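Local coordinates for protein cellulose hydrolase (Bacillus licheniformis, PDB 4YZT) that hydrolyses internal beta-1,4-glucosidic bonds of cellulose as a three-module family 5 endoglucanase and binds cellotetraose in its catalytic barrel, at residues A[225-230]-A[238-243]. Numbering follows the deposited sequence.
Sequences YSPWDY and TTWGSA. With BGC (beta-D-glucopyranose), chain B.
Tyr230 lays one face of its phenol ring against the CB of Trp240, which sits over the ring centre, 3.5 Å from CB to the centroid and on the ring normal. This is a CH-pi contact. The indole beyond CB then swings past the phenol: the five-membered ring of Trp240 and the Tyr230 ring lie 5.2 Å apart between centroids, their planes inclined at 32°. With its CG anti to the backbone N (chi1 162°), Tyr230 reaches out from the short helix 228-231 to the loop that precedes helix 243-261. There Tyr230 CD1 comes within 3.7 Å of Thr239 O, while the carbonyl O of Thr238 lies near the ring plane, 4.3 Å from Tyr230 CE1. Pro227 adds a second apolar touch, its CD lying 3.7 Å from Trp240 CD1, with CG close behind. A cis peptide bond precedes this proline, which is also the N-cap residue of the helix. Replacing Tyr230 by an alanine removes the ring face under Trp240 CB and would probably open a gap between helix 228-231 and the 238-243 loop.

Outside the pair, Tyr286 of helix 280-296 meets both rings, edge-to-face with Trp240 and at about 45° to Tyr230, while Ser282 OG is hydrogen-bonded to Trp240 N. The indole also rests on Ile246 and Met249 of helix 243-261. At the other end of 225-230, Tyr225 belongs to the glycan pocket of this TIM barrel; its CE2 approaches glucose O1 at 3.9 Å, and its OH is hydrogen-bonded to Glu271 OE1, whose partner oxygen OE2 is hydrogen-bonded to the glucose. No hydrogen bond joins 225-230 to 238-243, so the loop and short helix after strand 218-224 meet the lead-in to helix 243-261 through ring, CH-pi and apolar contacts, with two backbone carbonyls beside the phenol.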
ATOM      1  N   TYR A 225      -5.032   6.135   3.781  1.00 10.96           N
ATOM      2  CA  TYR A 225      -4.511   6.119   2.413  1.00 10.87           C
ATOM      3  C   TYR A 225      -4.445   7.529   1.816  1.00 15.03           C
ATOM      4  O   TYR A 225      -4.754   7.724   0.637  1.00 17.48           O
ATOM      5  CB  TYR A 225      -5.385   5.241   1.523  1.00  7.59           C
ATOM      6  CG  TYR A 225      -5.267   3.736   1.705  1.00  9.97           C
ATOM      7  CD1 TYR A 225      -4.081   3.057   1.393  1.00 10.61           C
ATOM      8  CD2 TYR A 225      -6.363   2.985   2.136  1.00 10.50           C
ATOM      9  CE1 TYR A 225      -3.987   1.679   1.524  1.00  9.19           C
ATOM     10  CE2 TYR A 225      -6.281   1.601   2.265  1.00 11.02           C
ATOM     11  CZ  TYR A 225      -5.095   0.958   1.953  1.00  8.26           C
ATOM     12  OH  TYR A 225      -5.018  -0.414   2.081  1.00  8.31           O
ATOM     13  N   SER A 226      -4.054   8.513   2.623  1.00 13.47           N
ATOM     14  CA  SER A 226      -3.991   9.891   2.142  0.62 11.88           C
ATOM     15  C   SER A 226      -2.574  10.351   1.842  1.00 11.86           C
ATOM     16  O   SER A 226      -1.631   9.984   2.538  1.00 13.81           O
ATOM     17  CB  SER A 226      -4.636  10.830   3.159  0.62 10.69           C
ATOM     18  OG  SER A 226      -6.007  10.508   3.290  0.62  9.94           O
ATOM     19  N   PRO A 227      -2.410  11.152   0.770  1.00 10.88           N
ATOM     20  CA  PRO A 227      -3.423  11.599  -0.193  1.00 11.11           C
ATOM     21  C   PRO A 227      -3.740  10.493  -1.192  1.00 12.18           C
ATOM     22  O   PRO A 227      -2.818   9.875  -1.720  1.00  9.48           O
ATOM     23  CB  PRO A 227      -2.757  12.796  -0.903  1.00 11.96           C
ATOM     24  CG  PRO A 227      -1.464  13.069  -0.127  1.00 14.29           C
ATOM     25  CD  PRO A 227      -1.099  11.768   0.509  1.00  9.89           C
ATOM     26  N   TRP A 228      -5.021  10.240  -1.429  1.00  8.20           N
ATOM     27  CA  TRP A 228      -5.436   9.138  -2.296  1.00 11.44           C
ATOM     28  C   TRP A 228      -4.776   9.196  -3.673  1.00 10.81           C
ATOM     29  O   TRP A 228      -4.360   8.164  -4.210  1.00 10.92           O
ATOM     30  CB  TRP A 228      -6.950   9.136  -2.475  1.00 13.50           C
ATOM     31  CG  TRP A 228      -7.412   8.039  -3.370  1.00 14.30           C
ATOM     32  CD1 TRP A 228      -7.856   8.157  -4.657  1.00 14.20           C
ATOM     33  CD2 TRP A 228      -7.484   6.645  -3.043  1.00 13.56           C
ATOM     34  NE1 TRP A 228      -8.188   6.916  -5.156  1.00 15.25           N
ATOM     35  CE2 TRP A 228      -7.965   5.972  -4.187  1.00 12.54           C
ATOM     36  CE3 TRP A 228      -7.180   5.900  -1.894  1.00 15.23           C
ATOM     37  CZ2 TRP A 228      -8.158   4.590  -4.211  1.00 13.68           C
ATOM     38  CZ3 TRP A 228      -7.364   4.524  -1.925  1.00 17.25           C
ATOM     39  CH2 TRP A 228      -7.855   3.887  -3.075  1.00 15.42           C
ATOM     40  N   ASP A 229      -4.677  10.399  -4.236  1.00 10.57           N
ATOM     41  CA  ASP A 229      -4.166  10.505  -5.599  1.00 10.78           C
ATOM     42  C   ASP A 229      -2.640  10.351  -5.653  1.00 10.54           C
ATOM     43  O   ASP A 229      -2.093  10.000  -6.699  1.00 13.84           O
ATOM     44  CB  ASP A 229      -4.626  11.812  -6.280  1.00 12.55           C
ATOM     45  CG  ASP A 229      -4.578  13.031  -5.373  1.00 15.08           C
ATOM     46  OD1 ASP A 229      -4.515  12.906  -4.131  1.00 17.69           O
ATOM     47  OD2 ASP A 229      -4.603  14.144  -5.930  1.00 14.89           O
ATOM     48  N   TYR A 230      -1.948  10.549  -4.531  1.00  9.71           N
ATOM     49  CA  TYR A 230      -0.531  10.212  -4.511  1.00 10.26           C
ATOM     50  C   TYR A 230      -0.358   8.694  -4.369  1.00 10.41           C
ATOM     51  O   TYR A 230       0.396   8.084  -5.141  1.00 12.29           O
ATOM     52  CB  TYR A 230       0.253  10.930  -3.385  1.00 11.82           C
ATOM     53  CG  TYR A 230       1.565  10.204  -3.172  1.00 10.61           C
ATOM     54  CD1 TYR A 230       2.545  10.188  -4.175  1.00  8.98           C
ATOM     55  CD2 TYR A 230       1.783   9.439  -2.024  1.00  8.40           C
ATOM     56  CE1 TYR A 230       3.728   9.471  -4.016  1.00  8.99           C
ATOM     57  CE2 TYR A 230       2.966   8.709  -1.857  1.00 10.13           C
ATOM     58  CZ  TYR A 230       3.927   8.730  -2.855  1.00 11.32           C
ATOM     59  OH  TYR A 230       5.092   8.009  -2.704  1.00 11.29           O
ATOM     60  N   THR A 238       2.624  12.407  -8.866  1.00 10.62           N
ATOM     61  CA  THR A 238       3.676  11.410  -8.895  1.00 10.53           C
ATOM     62  C   THR A 238       4.714  11.555  -7.788  1.00 12.90           C
ATOM     63  O   THR A 238       5.600  10.712  -7.669  1.00 13.51           O
ATOM     64  CB  THR A 238       4.426  11.459 -10.238  1.00 11.09           C
ATOM     65  OG1 THR A 238       5.018  12.755 -10.404  1.00 13.61           O
ATOM     66  CG2 THR A 238       3.479  11.189 -11.410  1.00 11.22           C
ATOM     67  N   THR A 239       4.646  12.630  -7.003  1.00 12.51           N
ATOM     68  CA  THR A 239       5.586  12.779  -5.888  1.00 12.10           C
ATOM     69  C   THR A 239       4.880  13.188  -4.605  1.00 11.54           C
ATOM     70  O   THR A 239       3.751  13.678  -4.639  1.00 10.76           O
ATOM     71  CB  THR A 239       6.684  13.825  -6.180  1.00 12.65           C
ATOM     72  OG1 THR A 239       6.076  15.100  -6.408  1.00 13.75           O
ATOM     73  CG2 THR A 239       7.501  13.413  -7.395  1.00 13.87           C
ATOM     74  N   TRP A 240       5.572  13.008  -3.485  1.00 11.66           N
ATOM     75  CA  TRP A 240       5.046  13.393  -2.171  1.00 11.09           C
ATOM     76  C   TRP A 240       6.189  13.834  -1.269  1.00 12.92           C
ATOM     77  O   TRP A 240       7.289  13.274  -1.348  1.00 10.64           O
ATOM     78  CB  TRP A 240       4.288  12.222  -1.521  1.00  9.57           C
ATOM     79  CG  TRP A 240       3.655  12.549  -0.183  1.00 11.12           C
ATOM     80  CD1 TRP A 240       2.377  12.977   0.037  1.00 10.98           C
ATOM     81  CD2 TRP A 240       4.274  12.463   1.110  1.00 11.31           C
ATOM     82  NE1 TRP A 240       2.167  13.178   1.384  1.00 12.08           N
ATOM     83  CE2 TRP A 240       3.307  12.853   2.068  1.00 11.02           C
ATOM     84  CE3 TRP A 240       5.548  12.082   1.553  1.00  9.69           C
ATOM     85  CZ2 TRP A 240       3.574  12.884   3.451  1.00 12.86           C
ATOM     86  CZ3 TRP A 240       5.819  12.125   2.932  1.00 11.89           C
ATOM     87  CH2 TRP A 240       4.832  12.524   3.860  1.00 12.03           C
ATOM     88  N   GLY A 241       5.931  14.822  -0.410  1.00 12.70           N
ATOM     89  CA  GLY A 241       6.899  15.225   0.598  1.00 14.18           C
ATOM     90  C   GLY A 241       7.127  16.703   0.865  1.00 14.41           C
ATOM     91  O   GLY A 241       8.142  17.064   1.460  1.00 14.76           O
ATOM     92  N   SER A 242       6.206  17.569   0.446  1.00 12.44           N
ATOM     93  CA  SER A 242       6.332  18.981   0.792  1.00 12.72           C
ATOM     94  C   SER A 242       6.189  19.157   2.311  1.00 12.81           C
ATOM     95  O   SER A 242       5.709  18.260   3.007  1.00 12.28           O
ATOM     96  CB  SER A 242       5.281  19.826   0.071  1.00 12.92           C
ATOM     97  OG  SER A 242       3.997  19.553   0.611  1.00 12.52           O
ATOM     98  N   ALA A 243       6.623  20.301   2.820  1.00 15.27           N
ATOM     99  CA  ALA A 243       6.494  20.582   4.243  1.00 18.49           C
ATOM    100  C   ALA A 243       5.020  20.553   4.652  1.00 18.34           C
ATOM    101  O   ALA A 243       4.670  20.032   5.714  1.00 15.73           O
ATOM    102  CB  ALA A 243       7.128  21.920   4.584  1.00 17.70           C
TER
HETATM  103  C2  BGC B   1      -9.877  -2.442   1.447  1.00 17.20           C
HETATM  104  C3  BGC B   1      -8.932  -3.278   0.658  1.00 17.61           C
HETATM  105  C4  BGC B   1      -8.564  -2.636  -0.605  1.00 18.42           C
HETATM  106  C5  BGC B   1      -7.956  -1.266  -0.302  1.00 19.75           C
HETATM  107  C6  BGC B   1      -7.429  -0.501  -1.486  1.00 19.51           C
HETATM  108  C1  BGC B   1      -9.168  -1.124   1.604  1.00 23.66           C
HETATM  109  O1  BGC B   1      -9.643  -0.278   2.607  1.00 30.28           O
HETATM  110  O2  BGC B   1     -10.096  -2.981   2.789  1.00 12.50           O
HETATM  111  O3  BGC B   1      -9.451  -4.665   0.436  1.00 12.77           O
HETATM  112  O4  BGC B   1      -7.615  -3.511  -1.315  1.00 16.18           O
HETATM  113  O5  BGC B   1      -9.000  -0.462   0.332  1.00 23.14           O
HETATM  114  O6  BGC B   1      -8.542  -0.158  -2.296  1.00 20.41           O